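Local coordinates for cleavage stimulation factor 77 (Encephalitozoon cuniculi, PDB 2UY1), which probably binds mRNA, as a nuclear member of the suppressor of forked family built from a long array of helical repeats, at residues D83-Y88 and M120-E125. Residues are numbered along the deposited sequence; the frame is centred on the assembly and turned at random.
Sequences DSYGLY and MGSLSE
Tyr85 lays its ring against Ser122 where the N-terminal turns of helices 85-94 and 123-137 lie side by side, a neighbour contact in the all-helical TPR-clan superhelix of the suppressor of forked family. It illustrates how two helices of such an array, with helix 101-116 between them in the chain, can be joined by one aromatic ring, one thioether and one water. Ser122 CB stands over one face of the Tyr85 ring, 3.8 Å from its centroid and only 19° off the normal, a CH-pi contact displaced toward the CG rim. The ring arrives there because CG is anti to the backbone N (chi1 169°), which swings it off its own helix toward the facing turn. Farther along, Glu125 crosses the phenol end at about a right angle, its carboxylate turned 68° from the ring plane; Tyr85 OH and Glu125 OE1 are 3.2 Å apart, while the hydroxyl is hydrogen-bonded to Lys89 NZ one turn on.

Met120, buried, reaches toward the other segment. Its chain runs extended to SD and then bends at its last torsion, setting the methyl CE 3.8 Å from Tyr88 CE1, with Ser84 CB packed beside the sulfur. Leu75 of helix 68-77 backs Ser84 and Tyr88, and Ala115 of helix 101-116 touches both Met120 and Tyr88, carrying the apolar contact into the neighbouring helices.

A type II turn from Met120 to Leu123 delivers Ser122 to the N-cap position, although its side chain makes no capping bond; OG gives a weak bond to Glu125 OE2. Gly121 is tied to Trp82 by a backbone hydrogen bond. One water completes the join, accepting from Tyr85 N at 3.0 Å while donating to Asp83 OD1 and, at 2.8 Å, to Gly121 O.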
ATOM      1  N   ASP A  83      24.915  23.253  22.402  1.00 17.35           N
ATOM      2  CA  ASP A  83      25.514  22.675  23.635  1.00 17.32           C
ATOM      3  C   ASP A  83      26.874  23.366  23.906  1.00 16.71           C
ATOM      4  O   ASP A  83      27.922  22.729  23.988  1.00 15.69           O
ATOM      5  CB  ASP A  83      25.701  21.149  23.534  1.00 17.28           C
ATOM      6  CG  ASP A  83      25.902  20.483  24.931  1.00 23.67           C
ATOM      7  OD1 ASP A  83      25.327  20.995  25.916  1.00 23.24           O
ATOM      8  OD2 ASP A  83      26.669  19.509  25.031  1.00 28.71           O
ATOM      9  N   SER A  84      26.845  24.689  23.994  1.00 16.30           N
ATOM     10  CA  SER A  84      28.028  25.480  24.263  1.00 17.29           C
ATOM     11  C   SER A  84      28.283  25.817  25.730  1.00 18.01           C
ATOM     12  O   SER A  84      29.202  26.572  26.009  1.00 18.98           O
ATOM     13  CB  SER A  84      27.941  26.794  23.498  1.00 15.59           C
ATOM     14  OG  SER A  84      28.319  26.565  22.160  1.00 18.83           O
ATOM     15  N   TYR A  85      27.429  25.350  26.643  1.00 18.98           N
ATOM     16  CA  TYR A  85      27.433  25.831  28.050  1.00 18.91           C
ATOM     17  C   TYR A  85      28.745  25.589  28.750  1.00 19.35           C
ATOM     18  O   TYR A  85      29.223  26.470  29.448  1.00 19.28           O
ATOM     19  CB  TYR A  85      26.320  25.184  28.896  1.00 20.79           C
ATOM     20  CG  TYR A  85      26.464  25.462  30.406  1.00 21.09           C
ATOM     21  CD1 TYR A  85      26.096  26.697  30.952  1.00 22.08           C
ATOM     22  CD2 TYR A  85      26.950  24.486  31.260  1.00 24.84           C
ATOM     23  CE1 TYR A  85      26.225  26.964  32.323  1.00 25.74           C
ATOM     24  CE2 TYR A  85      27.059  24.717  32.679  1.00 25.56           C
ATOM     25  CZ  TYR A  85      26.694  25.956  33.193  1.00 26.59           C
ATOM     26  OH  TYR A  85      26.820  26.221  34.553  1.00 26.48           O
ATOM     27  N   GLY A  86      29.263  24.358  28.624  1.00 18.04           N
ATOM     28  CA  GLY A  86      30.550  23.978  29.180  1.00 19.18           C
ATOM     29  C   GLY A  86      31.638  24.820  28.572  1.00 18.90           C
ATOM     30  O   GLY A  86      32.528  25.323  29.263  1.00 19.20           O
ATOM     31  N   LEU A  87      31.578  25.042  27.274  1.00 20.14           N
ATOM     32  CA  LEU A  87      32.568  25.968  26.678  1.00 19.38           C
ATOM     33  C   LEU A  87      32.600  27.388  27.228  1.00 19.93           C
ATOM     34  O   LEU A  87      33.677  27.878  27.601  1.00 20.09           O
ATOM     35  CB  LEU A  87      32.439  26.000  25.163  1.00 19.93           C
ATOM     36  CG  LEU A  87      32.780  24.763  24.357  1.00 19.57           C
ATOM     37  CD1 LEU A  87      32.457  25.061  22.906  1.00 11.92           C
ATOM     38  CD2 LEU A  87      34.286  24.431  24.587  1.00 18.74           C
ATOM     39  N   TYR A  88      31.456  28.071  27.289  1.00 19.75           N
ATOM     40  CA  TYR A  88      31.408  29.376  27.913  1.00 21.61           C
ATOM     41  C   TYR A  88      31.773  29.453  29.393  1.00 22.86           C
ATOM     42  O   TYR A  88      32.425  30.429  29.837  1.00 23.44           O
ATOM     43  CB  TYR A  88      30.015  30.006  27.737  1.00 22.06           C
ATOM     44  CG  TYR A  88      29.870  30.628  26.415  1.00 22.62           C
ATOM     45  CD1 TYR A  88      29.092  30.044  25.416  1.00 24.19           C
ATOM     46  CD2 TYR A  88      30.555  31.775  26.122  1.00 21.82           C
ATOM     47  CE1 TYR A  88      28.980  30.655  24.151  1.00 22.84           C
ATOM     48  CE2 TYR A  88      30.443  32.381  24.891  1.00 20.14           C
ATOM     49  CZ  TYR A  88      29.664  31.825  23.918  1.00 21.16           C
ATOM     50  OH  TYR A  88      29.637  32.477  22.677  1.00 24.13           O
ATOM     51  N   MET A 120      20.773  27.464  23.801  1.00 15.48           N
ATOM     52  CA  MET A 120      21.599  26.312  24.183  1.00 15.41           C
ATOM     53  C   MET A 120      21.110  25.776  25.517  1.00 15.08           C
ATOM     54  O   MET A 120      20.404  26.483  26.228  1.00 15.16           O
ATOM     55  CB  MET A 120      23.093  26.754  24.321  1.00 15.64           C
ATOM     56  CG  MET A 120      23.367  27.682  25.533  1.00 15.61           C
ATOM     57  SD  MET A 120      25.093  28.155  25.784  1.00 19.63           S
ATOM     58  CE  MET A 120      25.380  29.456  24.664  1.00 24.84           C
ATOM     59  N   GLY A 121      21.437  24.531  25.844  1.00 14.66           N
ATOM     60  CA  GLY A 121      21.066  23.970  27.159  1.00 15.28           C
ATOM     61  C   GLY A 121      21.752  24.789  28.234  1.00 17.28           C
ATOM     62  O   GLY A 121      22.833  25.357  28.018  1.00 15.42           O
ATOM     63  N   SER A 122      21.126  24.827  29.416  1.00 18.05           N
ATOM     64  CA  SER A 122      21.719  25.405  30.630  1.00 18.92           C
ATOM     65  C   SER A 122      21.884  26.937  30.567  1.00 20.79           C
ATOM     66  O   SER A 122      22.538  27.508  31.403  1.00 19.76           O
ATOM     67  CB  SER A 122      22.985  24.624  31.068  1.00 20.25           C
ATOM     68  OG  SER A 122      22.649  23.250  31.546  1.00 20.07           O
ATOM     69  N   LEU A 123      21.253  27.587  29.589  1.00 20.88           N
ATOM     70  CA  LEU A 123      21.246  29.047  29.485  1.00 23.63           C
ATOM     71  C   LEU A 123      20.766  29.835  30.752  1.00 24.34           C
ATOM     72  O   LEU A 123      21.232  30.996  31.007  1.00 25.31           O
ATOM     73  CB  LEU A 123      20.511  29.509  28.227  1.00 23.10           C
ATOM     74  CG  LEU A 123      21.067  30.851  27.696  1.00 25.64           C
ATOM     75  CD1 LEU A 123      22.512  30.780  27.300  1.00 29.28           C
ATOM     76  CD2 LEU A 123      20.304  31.370  26.541  1.00 23.92           C
ATOM     77  N   SER A 124      19.852  29.256  31.533  1.00 24.82           N
ATOM     78  CA  SER A 124      19.441  29.900  32.800  1.00 25.92           C
ATOM     79  C   SER A 124      20.589  30.027  33.815  1.00 26.59           C
ATOM     80  O   SER A 124      20.637  30.980  34.577  1.00 26.31           O
ATOM     81  CB  SER A 124      18.307  29.124  33.475  1.00 26.94           C
ATOM     82  OG  SER A 124      17.195  28.904  32.624  1.00 27.24           O
ATOM     83  N   GLU A 125      21.459  29.019  33.875  1.00 27.23           N
ATOM     84  CA  GLU A 125      22.597  29.000  34.777  1.00 27.98           C
ATOM     85  C   GLU A 125      23.611  30.056  34.377  1.00 28.18           C
ATOM     86  O   GLU A 125      24.167  30.728  35.242  1.00 28.55           O
ATOM     87  CB  GLU A 125      23.245  27.612  34.779  1.00 29.24           C
ATOM     88  CG  GLU A 125      22.264  26.516  34.525  1.00 33.23           C
ATOM     89  CD  GLU A 125      22.791  25.150  34.926  1.00 40.92           C
ATOM     90  OE1 GLU A 125      23.974  25.062  35.348  1.00 44.27           O
ATOM     91  OE2 GLU A 125      22.015  24.158  34.838  1.00 45.76           O
TER
HETATM   92  O   HOH W   1      24.731  24.026  26.416  1.00 17.08           O